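Local coordinates for protein CT398 (PDB 4ILO) that is of unknown function but, with its long coiled-coil hairpin and zinc ribbon domain, may bind DNA or RNA, at residues K42-M56 / S124-T138. Residues are numbered along the deposited sequence; the frame is centred on the assembly and turned at random.
Sequences KTDIRRKVEEKEQEM and SEDLLISLKESLSST
I45 drops as a knob into the hole formed by L131, S134, L135 and T138. Its two branches divide the work: CG2 lies 3.7 Å from L135 CB and also touches the L131 carbonyl oxygen, while CD1 meets T138 tip to tip, 3.6 Å from OG1. That hydroxyl is turned back on its own helix, donating to S134 O from the face of the carbonyl opposite the one used by T138 N, so I45 meets an oxygen already engaged. L135 passes I45 in the opposite direction and crosses R46 at about a right angle, its CD2 3.6 Å from R46 CG; beyond this, the R46 guanidinium lies with one face over K42 CB and pairs with E139. One turn on, V49 straddles two leucines, CG2 beside L131 CB and CG1 3.9 Å from L128 CD1. L128 is itself a knob among V49, K52, E53 and M56; with CG anti to the backbone N (chi1 -179°), its two methyls reach V49, E53 and M56. K52 fills the reciprocal hole of S124, L127, L128 and L131; its chain bends at chi2 (70°), so that CE and NZ pass slantwise across L127, NZ 3.7 Å from CD1 and in a long salt bridge with E55 of its own helix. M56 rests SD 3.4 Å from S124 CB and brings CE to E125. Polar groups flank this seam: a water bridges E53 OE2 and K132 NZ, which are 3.9 Å apart, a long salt bridge, and S124 OG is hydrogen-bonded to K120 O in its own helix, with E55 OE2 close by across the seam. The axes of segments 42-56 and 124-138 approach to 9.5 Å at 157°, nearly antiparallel, and the interlocking knobs mark a two-stranded antiparallel coiled coil, here joining helices 2-86 and 90-171 of the CT398-like hairpin.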
# COMPACT_ATOMS: atom_id res chain seq x y z
N LYS A 42 4.38 -2.50 7.23
CA LYS A 42 5.74 -2.94 7.51
C LYS A 42 6.75 -1.94 6.98
O LYS A 42 7.74 -1.65 7.65
CB LYS A 42 6.03 -4.30 6.87
CG LYS A 42 5.14 -5.43 7.39
CD LYS A 42 5.59 -6.82 6.92
CE LYS A 42 5.12 -7.16 5.51
NZ LYS A 42 5.34 -8.62 5.27
N THR A 43 6.53 -1.41 5.78
CA THR A 43 7.54 -0.53 5.23
C THR A 43 7.68 0.73 6.07
O THR A 43 8.79 1.25 6.23
CB THR A 43 7.21 -0.23 3.78
OG1 THR A 43 7.40 -1.42 3.02
CG2 THR A 43 8.13 0.88 3.26
N ASP A 44 6.57 1.20 6.64
CA ASP A 44 6.65 2.34 7.53
C ASP A 44 7.49 2.02 8.76
O ASP A 44 8.25 2.87 9.25
CB ASP A 44 5.25 2.77 7.94
CG ASP A 44 5.27 3.98 8.84
OD1 ASP A 44 5.67 5.05 8.34
OD2 ASP A 44 4.91 3.87 10.04
N ILE A 45 7.36 0.81 9.30
CA ILE A 45 8.13 0.51 10.50
C ILE A 45 9.60 0.35 10.15
O ILE A 45 10.48 0.73 10.93
CB ILE A 45 7.59 -0.71 11.25
CG1 ILE A 45 6.16 -0.48 11.71
CG2 ILE A 45 8.43 -0.97 12.47
CD1 ILE A 45 5.47 -1.76 12.14
N ARG A 46 9.91 -0.22 8.98
CA ARG A 46 11.30 -0.35 8.57
C ARG A 46 11.95 1.01 8.40
O ARG A 46 13.13 1.19 8.74
CB ARG A 46 11.39 -1.15 7.26
CG ARG A 46 11.33 -2.67 7.47
CD ARG A 46 10.95 -3.43 6.17
NE ARG A 46 10.45 -4.78 6.44
CZ ARG A 46 9.64 -5.49 5.64
NH1 ARG A 46 9.23 -4.99 4.47
NH2 ARG A 46 9.26 -6.72 5.99
N ARG A 47 11.19 1.99 7.88
CA ARG A 47 11.74 3.32 7.70
C ARG A 47 12.10 3.94 9.04
O ARG A 47 13.14 4.59 9.18
CB ARG A 47 10.76 4.23 6.96
N LYS A 48 11.23 3.76 10.04
CA LYS A 48 11.54 4.27 11.36
C LYS A 48 12.80 3.61 11.90
O LYS A 48 13.67 4.28 12.47
CB LYS A 48 10.35 4.08 12.31
CG LYS A 48 9.18 5.04 12.05
CD LYS A 48 8.05 4.88 13.08
CE LYS A 48 6.76 5.54 12.58
NZ LYS A 48 5.69 5.52 13.61
N VAL A 49 12.92 2.28 11.71
CA VAL A 49 14.11 1.58 12.18
C VAL A 49 15.37 2.14 11.51
O VAL A 49 16.36 2.45 12.19
CB VAL A 49 13.97 0.05 12.03
CG1 VAL A 49 15.29 -0.64 12.30
CG2 VAL A 49 12.92 -0.47 13.01
N GLU A 50 15.30 2.39 10.19
CA GLU A 50 16.43 2.93 9.43
C GLU A 50 16.82 4.32 9.91
O GLU A 50 18.00 4.61 10.12
CB GLU A 50 16.11 2.98 7.94
N GLU A 51 15.83 5.21 10.09
CA GLU A 51 16.15 6.55 10.57
C GLU A 51 16.79 6.49 11.94
O GLU A 51 17.71 7.25 12.24
CB GLU A 51 14.90 7.44 10.58
CG GLU A 51 14.23 7.55 9.20
CD GLU A 51 12.88 8.25 9.22
OE1 GLU A 51 12.27 8.37 10.31
OE2 GLU A 51 12.43 8.68 8.13
N LYS A 52 16.32 5.57 12.79
CA LYS A 52 16.87 5.44 14.13
C LYS A 52 18.29 4.88 14.08
O LYS A 52 19.18 5.34 14.81
CB LYS A 52 15.98 4.58 15.02
CG LYS A 52 15.92 5.09 16.42
CD LYS A 52 15.13 6.37 16.34
CE LYS A 52 15.09 7.07 17.62
NZ LYS A 52 14.24 8.26 17.41
N GLU A 53 18.53 3.92 13.20
CA GLU A 53 19.88 3.39 13.07
C GLU A 53 20.86 4.47 12.62
O GLU A 53 21.95 4.59 13.18
CB GLU A 53 19.86 2.18 12.13
CG GLU A 53 19.18 0.98 12.78
CD GLU A 53 19.19 -0.29 11.91
OE1 GLU A 53 19.36 -0.17 10.68
OE2 GLU A 53 19.05 -1.41 12.46
N GLN A 54 20.47 5.31 11.65
CA GLN A 54 21.39 6.34 11.18
C GLN A 54 21.67 7.36 12.27
O GLN A 54 22.78 7.91 12.35
CB GLN A 54 20.85 7.04 9.94
CG GLN A 54 20.62 6.05 8.78
CD GLN A 54 20.08 6.73 7.54
OE1 GLN A 54 20.02 7.97 7.48
NE2 GLN A 54 19.68 5.92 6.53
N GLU A 55 20.65 7.68 13.06
CA GLU A 55 20.81 8.58 14.18
C GLU A 55 21.74 7.98 15.23
O GLU A 55 22.58 8.69 15.79
CB GLU A 55 19.42 8.90 14.73
CG GLU A 55 19.31 9.45 16.11
CD GLU A 55 17.85 9.71 16.49
OE1 GLU A 55 16.98 9.82 15.56
OE2 GLU A 55 17.59 9.81 17.71
N MET A 56 21.65 6.66 15.47
CA MET A 56 22.53 6.01 16.42
C MET A 56 23.95 6.02 15.92
O MET A 56 24.89 6.07 16.72
CB MET A 56 22.18 4.53 16.62
CG MET A 56 20.82 4.24 17.29
SD MET A 56 20.61 5.15 18.80
CE MET A 56 21.58 4.15 19.89
N SER A 124 17.49 6.59 22.68
CA SER A 124 17.29 6.18 21.29
C SER A 124 17.50 4.68 21.09
O SER A 124 16.85 4.07 20.23
CB SER A 124 18.19 6.97 20.38
OG SER A 124 17.75 8.32 20.41
N GLU A 125 18.44 4.08 21.83
CA GLU A 125 18.57 2.63 21.83
C GLU A 125 17.29 1.97 22.35
O GLU A 125 16.81 0.97 21.77
CB GLU A 125 19.79 2.24 22.68
CG GLU A 125 20.01 0.74 22.88
CD GLU A 125 20.42 -0.00 21.61
OE1 GLU A 125 20.94 0.62 20.66
OE2 GLU A 125 20.21 -1.24 21.56
N ASP A 126 16.70 2.49 23.42
CA ASP A 126 15.43 1.92 23.86
C ASP A 126 14.38 2.04 22.78
O ASP A 126 13.50 1.18 22.65
CB ASP A 126 14.96 2.62 25.14
CG ASP A 126 15.76 2.19 26.38
OD1 ASP A 126 16.30 1.05 26.44
OD2 ASP A 126 15.81 3.01 27.32
N LEU A 127 14.40 3.14 22.02
CA LEU A 127 13.38 3.32 21.00
C LEU A 127 13.63 2.39 19.84
O LEU A 127 12.67 1.86 19.25
CB LEU A 127 13.39 4.74 20.45
CG LEU A 127 12.48 5.72 21.13
CD1 LEU A 127 12.81 7.14 20.69
CD2 LEU A 127 11.07 5.33 20.75
N LEU A 128 14.90 2.24 19.46
CA LEU A 128 15.22 1.29 18.39
C LEU A 128 14.77 -0.12 18.76
O LEU A 128 14.23 -0.87 17.92
CB LEU A 128 16.73 1.29 18.14
CG LEU A 128 17.30 0.39 17.06
CD1 LEU A 128 16.58 0.60 15.76
CD2 LEU A 128 18.77 0.72 16.89
N ILE A 129 14.98 -0.49 20.02
CA ILE A 129 14.67 -1.87 20.43
C ILE A 129 13.18 -2.09 20.30
O ILE A 129 12.71 -3.12 19.81
CB ILE A 129 15.13 -2.08 21.88
CG1 ILE A 129 16.65 -2.19 21.95
CG2 ILE A 129 14.48 -3.31 22.48
CD1 ILE A 129 17.18 -2.14 23.37
N SER A 130 12.41 -1.11 20.77
CA SER A 130 10.97 -1.18 20.70
C SER A 130 10.48 -1.22 19.25
O SER A 130 9.48 -1.89 18.92
CB SER A 130 10.42 0.04 21.42
OG SER A 130 9.04 -0.04 21.53
N LEU A 131 11.16 -0.49 18.35
CA LEU A 131 10.71 -0.50 16.94
C LEU A 131 11.02 -1.83 16.25
O LEU A 131 10.25 -2.30 15.41
CB LEU A 131 11.35 0.66 16.16
CG LEU A 131 10.90 2.10 16.42
CD1 LEU A 131 11.94 3.08 15.90
CD2 LEU A 131 9.53 2.38 15.78
N LYS A 132 12.16 -2.43 16.57
CA LYS A 132 12.46 -3.76 16.05
C LYS A 132 11.46 -4.80 16.55
O LYS A 132 10.97 -5.65 15.78
CB LYS A 132 13.89 -4.13 16.47
CG LYS A 132 14.96 -3.46 15.61
CD LYS A 132 16.38 -3.81 16.11
CE LYS A 132 17.49 -3.09 15.29
NZ LYS A 132 18.88 -3.26 15.90
N GLU A 133 11.10 -4.73 17.84
CA GLU A 133 10.08 -5.63 18.38
C GLU A 133 8.78 -5.46 17.63
O GLU A 133 8.11 -6.45 17.31
CB GLU A 133 9.83 -5.31 19.85
CG GLU A 133 9.00 -6.36 20.61
CD GLU A 133 9.35 -6.43 22.11
OE1 GLU A 133 9.45 -7.56 22.67
OE2 GLU A 133 9.53 -5.35 22.75
N SER A 134 8.39 -4.22 17.36
CA SER A 134 7.13 -3.94 16.70
C SER A 134 7.15 -4.42 15.24
O SER A 134 6.16 -4.98 14.74
CB SER A 134 6.81 -2.45 16.81
OG SER A 134 5.92 -2.04 15.82
N LEU A 135 8.30 -4.28 14.58
CA LEU A 135 8.47 -4.84 13.24
C LEU A 135 8.35 -6.37 13.26
O LEU A 135 7.72 -6.97 12.37
CB LEU A 135 9.83 -4.41 12.67
CG LEU A 135 10.15 -4.91 11.26
CD1 LEU A 135 9.00 -4.64 10.33
CD2 LEU A 135 11.41 -4.24 10.74
N SER A 136 8.94 -7.02 14.25
CA SER A 136 8.89 -8.47 14.28
C SER A 136 7.47 -8.94 14.62
O SER A 136 6.97 -9.88 14.00
CB SER A 136 9.97 -9.01 15.23
OG SER A 136 9.99 -10.42 15.39
N SER A 137 6.78 -8.23 15.53
CA SER A 137 5.41 -8.63 15.87
C SER A 137 4.46 -8.41 14.70
O SER A 137 3.56 -9.23 14.46
CB SER A 137 4.91 -7.86 17.09
OG SER A 137 5.64 -8.26 18.24
N THR A 138 4.62 -7.32 13.97
CA THR A 138 3.76 -7.05 12.84
C THR A 138 3.94 -8.12 11.76
O THR A 138 2.97 -8.73 11.30
CB THR A 138 4.07 -5.65 12.30
OG1 THR A 138 3.79 -4.67 13.31
CG2 THR A 138 3.26 -5.33 11.04
O HOH W 1 20.61 -1.76 14.52